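Local coordinates for protein hypoxanthine-guanine-xanthine phosphoribosyltransferase (Tritrichomonas foetus, PDB 1HGX) that salvages guanine, hypoxanthine and xanthine by joining them to the ribose phosphate of 5-phospho-alpha-D-ribose 1-diphosphate, giving GMP, IMP and XMP, at residues E30-Y35 with K58-Q63; N116-Q119 with S125-V128. All coordinates share one frame; numbering follows the deposited sequence.

How the contacts relate
Both contacts pack the last turns of a helix, contact 1 on a loop that also reaches the second subunit, contact 2 on a strand of the main sheet, and both are partly buried. Contact 1 sets the end of helix 17-35 against the loop that leads into strand 65-72; contact 2 sets the end of helix 109-119 on strand 125-130. The first mixes an aromatic ring with a water-bridged polar border, whereas the second joins two leucines and a glutamine at its exposed margin. They share no secondary-structure element, and their centres lie 19 Å apart. Lys127 nevertheless ties them together: its NZ comes within 3.4 Å of Phe34 CZ and makes a cation-pi contact with that ring.

Contact 1. Residues E30-Y35 with K58-Q63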
ATOM      1  N   GLU A  30       3.019   2.095  20.261  1.00 19.55           N
ATOM      2  CA  GLU A  30       3.229   0.788  20.856  1.00 17.75           C
ATOM      3  C   GLU A  30       4.249  -0.031  20.069  1.00 17.11           C
ATOM      4  O   GLU A  30       5.136  -0.664  20.648  1.00 18.37           O
ATOM      5  CB  GLU A  30       1.905   0.043  20.932  1.00 19.88           C
ATOM      6  CG  GLU A  30       1.703  -0.621  22.269  1.00 27.08           C
ATOM      7  CD  GLU A  30       0.623  -1.677  22.248  1.00 29.23           C
ATOM      8  OE1 GLU A  30      -0.441  -1.438  21.629  1.00 29.79           O
ATOM      9  OE2 GLU A  30       0.844  -2.750  22.854  1.00 32.13           O
ATOM     10  N   LEU A  31       4.138   0.008  18.746  1.00 15.22           N
ATOM     11  CA  LEU A  31       5.053  -0.720  17.872  1.00 15.12           C
ATOM     12  C   LEU A  31       6.485  -0.209  18.004  1.00 17.21           C
ATOM     13  O   LEU A  31       7.426  -1.000  18.044  1.00 17.31           O
ATOM     14  CB  LEU A  31       4.599  -0.611  16.417  1.00 12.21           C
ATOM     15  CG  LEU A  31       3.242  -1.245  16.109  1.00 16.95           C
ATOM     16  CD1 LEU A  31       2.827  -0.955  14.669  1.00 14.78           C
ATOM     17  CD2 LEU A  31       3.312  -2.737  16.364  1.00 11.69           C
ATOM     18  N   THR A  32       6.646   1.113  18.066  1.00 18.59           N
ATOM     19  CA  THR A  32       7.965   1.740  18.190  1.00 18.10           C
ATOM     20  C   THR A  32       8.721   1.223  19.418  1.00 18.40           C
ATOM     21  O   THR A  32       9.923   0.960  19.368  1.00 19.69           O
ATOM     22  CB  THR A  32       7.825   3.269  18.272  1.00 12.74           C
ATOM     23  OG1 THR A  32       7.187   3.748  17.083  1.00 13.01           O
ATOM     24  CG2 THR A  32       9.190   3.923  18.402  1.00 14.25           C
ATOM     25  N   GLU A  33       7.982   1.051  20.506  1.00 19.33           N
ATOM     26  CA  GLU A  33       8.516   0.556  21.759  1.00 20.83           C
ATOM     27  C   GLU A  33       9.328  -0.723  21.512  1.00 20.23           C
ATOM     28  O   GLU A  33      10.493  -0.821  21.889  1.00 21.51           O
ATOM     29  CB  GLU A  33       7.342   0.243  22.685  1.00 25.91           C
ATOM     30  CG  GLU A  33       7.620   0.397  24.159  1.00 44.74           C
ATOM     31  CD  GLU A  33       7.422   1.822  24.649  1.00 52.91           C
ATOM     32  OE1 GLU A  33       6.703   2.599  23.976  1.00 57.26           O
ATOM     33  OE2 GLU A  33       7.978   2.159  25.719  1.00 56.36           O
ATOM     34  N   PHE A  34       8.734  -1.663  20.787  1.00 17.68           N
ATOM     35  CA  PHE A  34       9.371  -2.943  20.517  1.00 17.26           C
ATOM     36  C   PHE A  34      10.267  -3.026  19.283  1.00 14.71           C
ATOM     37  O   PHE A  34      11.341  -3.626  19.334  1.00 15.34           O
ATOM     38  CB  PHE A  34       8.287  -4.030  20.443  1.00 17.77           C
ATOM     39  CG  PHE A  34       8.821  -5.430  20.324  1.00 18.16           C
ATOM     40  CD1 PHE A  34       9.303  -6.104  21.439  1.00 14.63           C
ATOM     41  CD2 PHE A  34       8.831  -6.079  19.095  1.00 18.78           C
ATOM     42  CE1 PHE A  34       9.790  -7.402  21.335  1.00 17.12           C
ATOM     43  CE2 PHE A  34       9.317  -7.382  18.982  1.00 18.94           C
ATOM     44  CZ  PHE A  34       9.796  -8.043  20.104  1.00 15.78           C
ATOM     45  N   TYR A  35       9.855  -2.382  18.197  1.00 13.76           N
ATOM     46  CA  TYR A  35      10.580  -2.474  16.927  1.00 16.07           C
ATOM     47  C   TYR A  35      11.617  -1.426  16.538  1.00 18.02           C
ATOM     48  O   TYR A  35      12.335  -1.602  15.549  1.00 17.14           O
ATOM     49  CB  TYR A  35       9.562  -2.587  15.785  1.00 14.37           C
ATOM     50  CG  TYR A  35       8.751  -3.858  15.815  1.00 11.83           C
ATOM     51  CD1 TYR A  35       9.325  -5.077  15.461  1.00 12.59           C
ATOM     52  CD2 TYR A  35       7.414  -3.846  16.207  1.00 12.81           C
ATOM     53  CE1 TYR A  35       8.591  -6.254  15.492  1.00 13.70           C
ATOM     54  CE2 TYR A  35       6.666  -5.019  16.248  1.00 13.46           C
ATOM     55  CZ  TYR A  35       7.263  -6.222  15.887  1.00 14.98           C
ATOM     56  OH  TYR A  35       6.533  -7.387  15.931  1.00 17.27           O
ATOM     57  N   LYS A  58       3.497   5.728   8.136  1.00 15.44           N
ATOM     58  CA  LYS A  58       3.681   7.176   8.140  1.00 17.22           C
ATOM     59  C   LYS A  58       4.013   7.670   9.548  1.00 18.16           C
ATOM     60  O   LYS A  58       4.412   8.819   9.734  1.00 19.04           O
ATOM     61  CB  LYS A  58       2.429   7.883   7.629  1.00 14.31           C
ATOM     62  CG  LYS A  58       2.218   7.732   6.153  1.00 17.55           C
ATOM     63  CD  LYS A  58       0.859   8.241   5.771  1.00 20.96           C
ATOM     64  CE  LYS A  58       0.591   8.003   4.302  1.00 23.04           C
ATOM     65  NZ  LYS A  58      -0.842   8.248   4.009  1.00 30.96           N
ATOM     66  N   HIS A  59       3.830   6.802  10.535  1.00 16.51           N
ATOM     67  CA  HIS A  59       4.106   7.141  11.920  1.00 17.06           C
ATOM     68  C   HIS A  59       5.294   6.398  12.485  1.00 17.36           C
ATOM     69  O   HIS A  59       5.589   6.532  13.664  1.00 21.98           O
ATOM     70  CB  HIS A  59       2.885   6.843  12.788  1.00 19.66           C
ATOM     71  CG  HIS A  59       1.692   7.671  12.442  1.00 23.03           C
ATOM     72  ND1 HIS A  59       0.824   7.338  11.428  1.00 25.89           N
ATOM     73  CD2 HIS A  59       1.252   8.848  12.944  1.00 28.24           C
ATOM     74  CE1 HIS A  59      -0.099   8.271  11.314  1.00 29.64           C
ATOM     75  NE2 HIS A  59       0.135   9.201  12.223  1.00 30.52           N
ATOM     76  N   LEU A  60       5.951   5.583  11.675  1.00 16.25           N
ATOM     77  CA  LEU A  60       7.092   4.820  12.155  1.00 17.79           C
ATOM     78  C   LEU A  60       8.385   5.508  11.756  1.00 17.41           C
ATOM     79  O   LEU A  60       8.831   5.417  10.614  1.00 18.78           O
ATOM     80  CB  LEU A  60       7.040   3.393  11.612  1.00 20.14           C
ATOM     81  CG  LEU A  60       6.401   2.288  12.457  1.00 23.13           C
ATOM     82  CD1 LEU A  60       5.473   2.810  13.528  1.00 18.01           C
ATOM     83  CD2 LEU A  60       5.692   1.332  11.536  1.00 19.90           C
ATOM     84  N   ASP A  61       9.021   6.121  12.740  1.00 19.21           N
ATOM     85  CA  ASP A  61      10.243   6.877  12.532  1.00 22.75           C
ATOM     86  C   ASP A  61      11.534   6.085  12.745  1.00 22.71           C
ATOM     87  O   ASP A  61      12.418   6.525  13.472  1.00 29.32           O
ATOM     88  CB  ASP A  61      10.207   8.101  13.451  1.00 29.43           C
ATOM     89  CG  ASP A  61      11.173   9.181  13.030  1.00 39.91           C
ATOM     90  OD1 ASP A  61      11.414   9.335  11.811  1.00 44.13           O
ATOM     91  OD2 ASP A  61      11.688   9.885  13.927  1.00 47.17           O
ATOM     92  N   PHE A  62      11.637   4.914  12.127  1.00 18.89           N
ATOM     93  CA  PHE A  62      12.834   4.084  12.249  1.00 14.38           C
ATOM     94  C   PHE A  62      13.015   3.200  11.018  1.00 16.58           C
ATOM     95  O   PHE A  62      12.110   3.086  10.187  1.00 15.20           O
ATOM     96  CB  PHE A  62      12.815   3.251  13.541  1.00 12.31           C
ATOM     97  CG  PHE A  62      11.572   2.418  13.728  1.00 16.58           C
ATOM     98  CD1 PHE A  62      11.468   1.151  13.164  1.00 15.52           C
ATOM     99  CD2 PHE A  62      10.520   2.885  14.514  1.00 17.64           C
ATOM    100  CE1 PHE A  62      10.340   0.361  13.382  1.00 14.08           C
ATOM    101  CE2 PHE A  62       9.380   2.099  14.738  1.00 15.68           C
ATOM    102  CZ  PHE A  62       9.292   0.835  14.171  1.00 14.87           C
ATOM    103  N   GLN A  63      14.204   2.624  10.870  1.00 14.59           N
ATOM    104  CA  GLN A  63      14.502   1.762   9.735  1.00 13.69           C
ATOM    105  C   GLN A  63      13.697   0.467   9.830  1.00 12.51           C
ATOM    106  O   GLN A  63      13.687  -0.200  10.865  1.00 12.81           O
ATOM    107  CB  GLN A  63      15.997   1.456   9.699  1.00 13.19           C
ATOM    108  CG  GLN A  63      16.443   0.643   8.511  1.00 17.19           C
ATOM    109  CD  GLN A  63      17.936   0.392   8.523  1.00 22.01           C
ATOM    110  OE1 GLN A  63      18.514   0.084   9.556  1.00 28.92           O
ATOM    111  NE2 GLN A  63      18.567   0.532   7.373  1.00 25.15           N
TER
HETATM  112  O   HOH W   1       8.288   5.846  15.487  1.00 25.42           O
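The ring of Phe62 lies against the helix: Tyr35 C is over one face and Thr32 OG1 at the edge. Tyr35 C lies 3.8 Å above the ring plane, displaced toward the rim, and Tyr35 O approaches Phe62 CE1 to 3.5 Å. Nearby, Tyr35 CB rests on Phe62 CZ at 3.8 Å. At the edge, Thr32 OG1 is in the ring plane, 3.6 Å from Phe62 CE2. The tyrosine ring itself runs on toward the sheet, where it meets Leu99 and Tyr147, while Phe34 CD2 stands over its centre.

Phe62 gets its ring there with CG tucked between the backbone N and the carbonyl carbon (chi1 54°), which places the ring against Thr32 and Tyr35. Beside it, the side chains of Leu60 and Thr32 slide past each other in opposite directions, Leu60 CD1 coming to 4.1 Å from Thr32 OG1, and Leu60 also reaches Ala28 one turn earlier.

No direct hydrogen bond crosses the interface; a water does that work. It donates to Thr32 OG1 at 2.9 Å and accepts from Asp61 N, also at 2.9 Å, with a weak further bond to His59 O. Since Thr32 OG1 is bonded to Ala28 O within the helix as well, the hydroxyl is gripped from two directions, which should fix its rotation. On the loop, Asp61 and Gln63 hydrogen-bond to Asn170 and His165 of the second subunit, so the segment facing the helix also takes part in the dimer.

The loop closes the beta-alpha-beta crossover made by strand 41-45, helix 50-57 and strand 65-72, and here it packs on the C-terminal end of helix 17-35, the helix that comes before strand 41-45, away from the nucleotide site, in the alpha/beta fold of type I phosphoribosyltransferases.

Contact 2. Residues N116-Q119 with S125-V128; sequences NNLQ and SLKV
Leu126 is the strand residue that meets the end of the helix, touching both Leu118 and Gln119. The unit is a beta-alpha-beta crossover: strand 97-102 leads through the GMP-binding loop into helix 109-119, and the chain returns as strand 125-130, parallel to and beside the first strand. Residues 116-119 are the end of that helix farther from the ligand, the side chain of Leu118 being about 14 Å from the bound GMP.

At the start of the strand, Ser125 turns from the helix and its OG hydrogen-bonds His97 ND1. Leu126 then points at the helix. Its chi1 of 175° turns CG away from the backbone N and carries CD2 to 3.9 Å from Leu118 CB, while the two CD1 methyls of Leu118 and Leu126 meet at 4.1 Å. The two leucine side chains cross at about a right angle, and Val98, Val100 and Leu115 add to the same apolar cluster. Lys127 lies along the other face of the sheet, beside Leu99. Val128 packs farther up the helix, on Met111 and Leu115. At the margin, Gln119 bends at chi2 (60°) and brings the nitrogen end of its amide to Leu126, NE2 lying 3.5 Å from Leu126 CD2.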
ATOM      1  N   ASN A 116       1.846 -20.457  10.562  1.00 13.23           N
ATOM      2  CA  ASN A 116       2.531 -21.747  10.505  1.00 15.25           C
ATOM      3  C   ASN A 116       3.538 -21.712   9.363  1.00 13.68           C
ATOM      4  O   ASN A 116       4.655 -22.198   9.506  1.00 17.49           O
ATOM      5  CB  ASN A 116       1.551 -22.907  10.287  1.00 18.93           C
ATOM      6  CG  ASN A 116       0.788 -23.289  11.550  1.00 27.40           C
ATOM      7  OD1 ASN A 116       1.278 -23.119  12.671  1.00 32.92           O
ATOM      8  ND2 ASN A 116      -0.399 -23.854  11.369  1.00 31.16           N
ATOM      9  N   ASN A 117       3.148 -21.139   8.229  1.00 12.82           N
ATOM     10  CA  ASN A 117       4.053 -21.043   7.090  1.00 13.06           C
ATOM     11  C   ASN A 117       5.271 -20.183   7.443  1.00 16.51           C
ATOM     12  O   ASN A 117       6.413 -20.594   7.236  1.00 15.03           O
ATOM     13  CB  ASN A 117       3.339 -20.454   5.870  1.00 16.42           C
ATOM     14  CG  ASN A 117       4.281 -20.223   4.687  1.00 20.39           C
ATOM     15  OD1 ASN A 117       5.135 -19.347   4.730  1.00 24.40           O
ATOM     16  ND2 ASN A 117       4.103 -21.000   3.617  1.00 19.51           N
ATOM     17  N   LEU A 118       5.027 -19.014   8.033  1.00 14.92           N
ATOM     18  CA  LEU A 118       6.119 -18.099   8.384  1.00 15.94           C
ATOM     19  C   LEU A 118       7.052 -18.601   9.488  1.00 15.09           C
ATOM     20  O   LEU A 118       8.262 -18.381   9.427  1.00 11.55           O
ATOM     21  CB  LEU A 118       5.576 -16.705   8.743  1.00 12.10           C
ATOM     22  CG  LEU A 118       4.818 -15.928   7.656  1.00 12.75           C
ATOM     23  CD1 LEU A 118       4.310 -14.625   8.249  1.00 13.21           C
ATOM     24  CD2 LEU A 118       5.684 -15.643   6.444  1.00  8.66           C
ATOM     25  N   GLN A 119       6.503 -19.306  10.473  1.00 12.71           N
ATOM     26  CA  GLN A 119       7.316 -19.807  11.572  1.00 13.45           C
ATOM     27  C   GLN A 119       8.371 -20.817  11.089  1.00 15.82           C
ATOM     28  O   GLN A 119       9.464 -20.912  11.666  1.00 14.13           O
ATOM     29  CB  GLN A 119       6.417 -20.403  12.659  1.00 13.27           C
ATOM     30  CG  GLN A 119       7.085 -20.599  14.009  1.00 23.18           C
ATOM     31  CD  GLN A 119       7.605 -19.305  14.605  1.00 25.77           C
ATOM     32  OE1 GLN A 119       8.811 -19.054  14.622  1.00 27.16           O
ATOM     33  NE2 GLN A 119       6.697 -18.476  15.100  1.00 27.15           N
ATOM     34  N   SER A 125      11.573 -13.352  15.619  1.00  8.89           N
ATOM     35  CA  SER A 125      10.337 -13.161  16.353  1.00  9.93           C
ATOM     36  C   SER A 125       9.252 -12.990  15.314  1.00  7.01           C
ATOM     37  O   SER A 125       9.521 -12.590  14.187  1.00  5.81           O
ATOM     38  CB  SER A 125      10.404 -11.956  17.304  1.00 10.54           C
ATOM     39  OG  SER A 125      10.638 -10.737  16.621  1.00 13.59           O
ATOM     40  N   LEU A 126       8.023 -13.292  15.695  1.00  9.36           N
ATOM     41  CA  LEU A 126       6.912 -13.211  14.777  1.00  9.81           C
ATOM     42  C   LEU A 126       5.676 -12.779  15.567  1.00 11.02           C
ATOM     43  O   LEU A 126       5.281 -13.446  16.525  1.00  7.68           O
ATOM     44  CB  LEU A 126       6.708 -14.583  14.131  1.00 13.54           C
ATOM     45  CG  LEU A 126       5.518 -14.820  13.203  1.00 16.78           C
ATOM     46  CD1 LEU A 126       5.501 -13.808  12.070  1.00 17.81           C
ATOM     47  CD2 LEU A 126       5.592 -16.236  12.659  1.00 19.26           C
ATOM     48  N   LYS A 127       5.136 -11.615  15.207  1.00 10.98           N
ATOM     49  CA  LYS A 127       3.962 -11.048  15.856  1.00 12.18           C
ATOM     50  C   LYS A 127       2.917 -10.624  14.836  1.00 10.90           C
ATOM     51  O   LYS A 127       3.212 -10.449  13.647  1.00 11.19           O
ATOM     52  CB  LYS A 127       4.349  -9.853  16.723  1.00 12.85           C
ATOM     53  CG  LYS A 127       5.177 -10.224  17.926  1.00 16.38           C
ATOM     54  CD  LYS A 127       5.442  -9.028  18.806  1.00 19.52           C
ATOM     55  CE  LYS A 127       6.244  -9.446  20.015  1.00 23.81           C
ATOM     56  NZ  LYS A 127       6.537  -8.316  20.938  1.00 29.31           N
ATOM     57  N   VAL A 128       1.696 -10.438  15.316  1.00 11.33           N
ATOM     58  CA  VAL A 128       0.576 -10.074  14.466  1.00 10.51           C
ATOM     59  C   VAL A 128      -0.050  -8.768  14.902  1.00  9.73           C
ATOM     60  O   VAL A 128      -0.256  -8.539  16.098  1.00  9.49           O
ATOM     61  CB  VAL A 128      -0.533 -11.185  14.501  1.00 10.98           C
ATOM     62  CG1 VAL A 128      -1.792 -10.738  13.729  1.00 14.24           C
ATOM     63  CG2 VAL A 128      -0.002 -12.462  13.894  1.00 14.03           C
TER